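Local coordinates for protein hexokinase (Schistosoma mansoni, PDB 1BDG) that catalyses the ATP-dependent phosphorylation of glucose and other hexoses to hexose 6-phosphates, the first step of glycolysis, at residues V174-L177 against L178-L182; T61-G64 against T65-G68. All coordinates share one frame; numbering follows the deposited sequence.

Interaction 1. Residues V174-L177 against L178-L182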
ATOM      1  N   VAL A 174      16.733  10.843   2.628  1.00 21.40           N
ATOM      2  CA  VAL A 174      15.585  11.359   3.363  1.00 21.41           C
ATOM      3  C   VAL A 174      15.820  11.591   4.870  1.00 21.58           C
ATOM      4  O   VAL A 174      15.332  12.577   5.426  1.00 22.60           O
ATOM      5  CB  VAL A 174      14.382  10.418   3.177  1.00 21.95           C
ATOM      6  CG1 VAL A 174      13.287  10.748   4.177  1.00 22.65           C
ATOM      7  CG2 VAL A 174      13.871  10.515   1.752  1.00 21.54           C
ATOM      8  N   ALA A 175      16.552  10.695   5.531  1.00 19.72           N
ATOM      9  CA  ALA A 175      16.811  10.837   6.966  1.00 18.86           C
ATOM     10  C   ALA A 175      17.528  12.142   7.268  1.00 20.83           C
ATOM     11  O   ALA A 175      17.290  12.783   8.294  1.00 19.97           O
ATOM     12  CB  ALA A 175      17.625   9.683   7.468  1.00 11.98           C
ATOM     13  N   GLU A 176      18.405  12.547   6.361  1.00 23.49           N
ATOM     14  CA  GLU A 176      19.154  13.772   6.571  1.00 24.90           C
ATOM     15  C   GLU A 176      18.259  14.960   6.276  1.00 24.43           C
ATOM     16  O   GLU A 176      18.319  15.981   6.960  1.00 24.60           O
ATOM     17  CB  GLU A 176      20.426  13.802   5.719  1.00 27.21           C
ATOM     18  CG  GLU A 176      21.372  14.934   6.095  1.00 33.27           C
ATOM     19  CD  GLU A 176      22.765  14.785   5.475  1.00 38.20           C
ATOM     20  OE1 GLU A 176      22.885  14.088   4.423  1.00 38.98           O
ATOM     21  OE2 GLU A 176      23.736  15.364   6.055  1.00 38.77           O
ATOM     22  N   LEU A 177      17.393  14.813   5.284  1.00 24.11           N
ATOM     23  CA  LEU A 177      16.475  15.894   4.958  1.00 23.43           C
ATOM     24  C   LEU A 177      15.682  16.206   6.230  1.00 22.95           C
ATOM     25  O   LEU A 177      15.770  17.315   6.752  1.00 21.50           O
ATOM     26  CB  LEU A 177      15.547  15.507   3.798  1.00 22.31           C
ATOM     27  CG  LEU A 177      16.125  15.593   2.382  1.00 21.14           C
ATOM     28  CD1 LEU A 177      15.076  15.237   1.350  1.00 20.06           C
ATOM     29  CD2 LEU A 177      16.615  16.996   2.127  1.00 20.54           C
ATOM     30  N   LEU A 178      15.012  15.204   6.794  1.00 22.46           N
ATOM     31  CA  LEU A 178      14.229  15.421   8.004  1.00 20.99           C
ATOM     32  C   LEU A 178      15.095  15.957   9.129  1.00 20.70           C
ATOM     33  O   LEU A 178      14.753  16.950   9.765  1.00 21.04           O
ATOM     34  CB  LEU A 178      13.544  14.132   8.464  1.00 20.06           C
ATOM     35  CG  LEU A 178      12.567  14.385   9.621  1.00 19.70           C
ATOM     36  CD1 LEU A 178      11.382  15.217   9.132  1.00 16.21           C
ATOM     37  CD2 LEU A 178      12.101  13.078  10.199  1.00 20.02           C
ATOM     38  N   GLN A 179      16.226  15.305   9.363  1.00 20.84           N
ATOM     39  CA  GLN A 179      17.147  15.729  10.414  1.00 21.68           C
ATOM     40  C   GLN A 179      17.563  17.219  10.292  1.00 21.02           C
ATOM     41  O   GLN A 179      17.803  17.874  11.298  1.00 21.33           O
ATOM     42  CB  GLN A 179      18.374  14.831  10.405  1.00 22.04           C
ATOM     43  CG  GLN A 179      19.294  15.054  11.569  1.00 23.69           C
ATOM     44  CD  GLN A 179      18.672  14.624  12.870  1.00 25.49           C
ATOM     45  OE1 GLN A 179      18.437  13.433  13.097  1.00 24.68           O
ATOM     46  NE2 GLN A 179      18.407  15.591  13.750  1.00 26.43           N
ATOM     47  N   THR A 180      17.641  17.747   9.071  1.00 21.11           N
ATOM     48  CA  THR A 180      18.012  19.139   8.849  1.00 20.16           C
ATOM     49  C   THR A 180      16.882  20.032   9.337  1.00 22.17           C
ATOM     50  O   THR A 180      17.080  20.874  10.234  1.00 23.13           O
ATOM     51  CB  THR A 180      18.193  19.426   7.370  1.00 20.87           C
ATOM     52  OG1 THR A 180      19.078  18.458   6.798  1.00 21.47           O
ATOM     53  CG2 THR A 180      18.718  20.830   7.156  1.00 18.44           C
ATOM     54  N   GLU A 181      15.693  19.841   8.759  1.00 21.98           N
ATOM     55  CA  GLU A 181      14.516  20.624   9.126  1.00 21.33           C
ATOM     56  C   GLU A 181      14.219  20.521  10.630  1.00 21.28           C
ATOM     57  O   GLU A 181      13.864  21.520  11.259  1.00 24.79           O
ATOM     58  CB  GLU A 181      13.314  20.200   8.296  1.00 19.34           C
ATOM     59  CG  GLU A 181      13.566  20.223   6.781  1.00 24.56           C
ATOM     60  CD  GLU A 181      13.854  21.623   6.176  1.00 27.52           C
ATOM     61  OE1 GLU A 181      13.202  22.635   6.547  1.00 27.42           O
ATOM     62  OE2 GLU A 181      14.718  21.705   5.275  1.00 28.24           O
ATOM     63  N   LEU A 182      14.413  19.345  11.221  1.00 19.74           N
ATOM     64  CA  LEU A 182      14.183  19.182  12.651  1.00 18.38           C
ATOM     65  C   LEU A 182      15.117  20.108  13.411  1.00 20.77           C
ATOM     66  O   LEU A 182      14.711  20.767  14.373  1.00 23.07           O
ATOM     67  CB  LEU A 182      14.436  17.745  13.082  1.00 16.76           C
ATOM     68  CG  LEU A 182      13.559  16.632  12.510  1.00 16.81           C
ATOM     69  CD1 LEU A 182      14.021  15.311  13.088  1.00 15.88           C
ATOM     70  CD2 LEU A 182      12.104  16.862  12.838  1.00 16.78           C
TER
HETATM   71  O   HOH W   1      15.497  18.875   4.561  1.00 11.61           O
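Along the solvent-facing side of helix 174-183, Thr180 folds its hydroxyl back onto the preceding turn, where OG1 donates a hydrogen bond to Glu176 O at 2.6 Å. The same carbonyl oxygen also accepts a hydrogen bond from Thr180 N, at 2.8 Å. The two donors come from opposite faces of the carbonyl plane, with OG1 lying 37° out of it. Thr180 places OG1 beside its own backbone N (chi1 -51°), which lets the hydroxyl turn toward the carbonyl four residues earlier. Regular alpha-helical i to i+4 bonds run alongside, among them Leu178 N to Val174 O at 3.0 Å and Glu181 N to Leu177 O at 3.2 Å. This helix belongs to the hexokinase small subdomain and packs on its mixed sheet: Val174 and Leu178 face Phe116 of helix 112-129 and the strand 137-143, while Ala175 touches Val194 of strand 189-195. Gln179 NE2 hydrogen-bonds to Val189 O, at the start of strand 189-195, and to Asp183 OD1. One residue on from Thr180, the bent chain of Glu181 (chi2 -64°) brings its carboxylate to a water that donates both to Leu177 O, at 2.7 Å, and to Glu181 OE2, at 3.0 Å.

Interaction 2. Residues T61-G64 against T65-G68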
ATOM      1  N   THR A  61      13.687  -8.905  14.537  1.00 24.17           N
ATOM      2  CA  THR A  61      12.431  -8.261  14.934  1.00 24.11           C
ATOM      3  C   THR A  61      12.296  -8.047  16.440  1.00 22.89           C
ATOM      4  O   THR A  61      12.646  -8.914  17.244  1.00 21.61           O
ATOM      5  CB  THR A  61      11.203  -9.061  14.459  1.00 23.33           C
ATOM      6  OG1 THR A  61      11.371 -10.434  14.823  1.00 20.82           O
ATOM      7  CG2 THR A  61      11.016  -8.931  12.937  1.00 23.32           C
ATOM      8  N   PRO A  62      11.733  -6.897  16.835  1.00 23.70           N
ATOM      9  CA  PRO A  62      11.535  -6.548  18.240  1.00 23.78           C
ATOM     10  C   PRO A  62      10.857  -7.636  19.062  1.00 24.77           C
ATOM     11  O   PRO A  62       9.773  -8.124  18.729  1.00 22.18           O
ATOM     12  CB  PRO A  62      10.708  -5.269  18.145  1.00 24.73           C
ATOM     13  CG  PRO A  62      11.310  -4.608  16.918  1.00 24.18           C
ATOM     14  CD  PRO A  62      11.320  -5.779  15.961  1.00 23.94           C
ATOM     15  N   ASN A  63      11.523  -7.994  20.154  1.00 25.14           N
ATOM     16  CA  ASN A  63      11.049  -9.031  21.078  1.00 25.07           C
ATOM     17  C   ASN A  63      10.164  -8.508  22.216  1.00 24.45           C
ATOM     18  O   ASN A  63       9.432  -9.273  22.843  1.00 22.03           O
ATOM     19  CB  ASN A  63      12.256  -9.756  21.668  1.00 25.98           C
ATOM     20  CG  ASN A  63      13.328  -8.795  22.128  1.00 26.29           C
ATOM     21  OD1 ASN A  63      13.039  -7.833  22.839  1.00 29.07           O
ATOM     22  ND2 ASN A  63      14.555  -9.007  21.677  1.00 25.91           N
ATOM     23  N   GLY A  64      10.274  -7.215  22.523  1.00 25.70           N
ATOM     24  CA  GLY A  64       9.458  -6.649  23.580  1.00 24.94           C
ATOM     25  C   GLY A  64      10.220  -6.220  24.816  1.00 25.39           C
ATOM     26  O   GLY A  64       9.655  -5.537  25.676  1.00 27.51           O
ATOM     27  N   THR A  65      11.487  -6.607  24.925  1.00 25.32           N
ATOM     28  CA  THR A  65      12.302  -6.220  26.080  1.00 24.42           C
ATOM     29  C   THR A  65      12.728  -4.746  25.961  1.00 24.65           C
ATOM     30  O   THR A  65      13.199  -4.137  26.927  1.00 24.65           O
ATOM     31  CB  THR A  65      13.568  -7.115  26.185  1.00 24.97           C
ATOM     32  OG1 THR A  65      14.458  -6.855  25.075  1.00 21.76           O
ATOM     33  CG2 THR A  65      13.156  -8.601  26.198  1.00 21.81           C
ATOM     34  N   GLU A  66      12.583  -4.194  24.756  1.00 24.33           N
ATOM     35  CA  GLU A  66      12.938  -2.805  24.463  1.00 24.18           C
ATOM     36  C   GLU A  66      12.353  -1.825  25.494  1.00 25.46           C
ATOM     37  O   GLU A  66      11.167  -1.927  25.855  1.00 24.70           O
ATOM     38  CB  GLU A  66      12.469  -2.431  23.056  1.00 23.46           C
ATOM     39  CG  GLU A  66      13.002  -3.327  21.927  1.00 21.88           C
ATOM     40  CD  GLU A  66      12.043  -4.424  21.541  1.00 23.31           C
ATOM     41  OE1 GLU A  66      10.831  -4.239  21.738  1.00 28.06           O
ATOM     42  OE2 GLU A  66      12.477  -5.477  21.037  1.00 25.35           O
ATOM     43  N   THR A  67      13.198  -0.891  25.955  1.00 26.53           N
ATOM     44  CA  THR A  67      12.841   0.127  26.955  1.00 26.29           C
ATOM     45  C   THR A  67      13.174   1.528  26.484  1.00 26.60           C
ATOM     46  O   THR A  67      14.138   1.732  25.754  1.00 26.62           O
ATOM     47  CB  THR A  67      13.592  -0.116  28.284  1.00 27.38           C
ATOM     48  OG1 THR A  67      15.006  -0.255  28.035  1.00 24.70           O
ATOM     49  CG2 THR A  67      13.060  -1.381  28.956  1.00 28.77           C
ATOM     50  N   GLY A  68      12.361   2.492  26.887  1.00 28.17           N
ATOM     51  CA  GLY A  68      12.583   3.872  26.483  1.00 30.32           C
ATOM     52  C   GLY A  68      11.303   4.574  26.047  1.00 31.80           C
ATOM     53  O   GLY A  68      10.185   4.061  26.272  1.00 30.89           O
TER
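Asn63 OD1 takes two hydrogen bonds from Thr65, one from Thr65 N at 2.9 Å and one from Thr65 OG1 at 2.8 Å. The first closes an Asx turn over Gly64 and is fairly straight, with an N-H...O angle of 163°. The hydroxyl is tilted further from the amide plane than the backbone N-H. Asn63 holds CG between its backbone N and carbonyl carbon (chi1 46°), which swings the amide forward over the turn. Glu66 then folds back across the same turn, and its carboxylate lies nearly parallel to the Asn63 amide, the planes 12° apart. Gly64 N donates to Glu66 OE2 at 3.2 Å, reaching it from above the carboxylate plane, and makes a weak bond to OE1. Asn63 N adds a second, weak bond to Glu66 OE2 at 2.8 Å. The N-H groups of Asn63 and Gly64 thus both point to the one carboxylate, with the straight bond from Gly64 N to OE2 the main one and the other two weak. Gly64 has a positive phi, at which a CB would press on the carbonyl O of Asn63. Beyond the polar group, Pro62 CB packs against Glu66 OE2 at 3.4 Å. Pro62 and Glu66 also rest on Ala442 of helix 435-444 and on Leu207, and Thr61 touches helix 197-206. Past the turn the chain runs into strand 68-75, where Gly68 pairs through its backbone with Leu87 of strand 80-87.

Interactions 1 and 2 both fall in the amino-terminal part of the chain, with centres about 25 Å apart and nearest atoms about 17 Å apart, so they do not touch. Interaction 1 is partly buried: its apolar side lies on the five-stranded sheet, and its polar bonds are mostly repeated helix backbone pairs. Interaction 2 is a surface contact in an irregular loop, where side-chain oxygens rather than backbone carbonyls collect the backbone N-H groups. The two meet the same sheet differently: helix 174-183 packs against strands 137-143 and 189-195, whereas the loop 61-68 leads into strand 68-75, which lies next to 137-143.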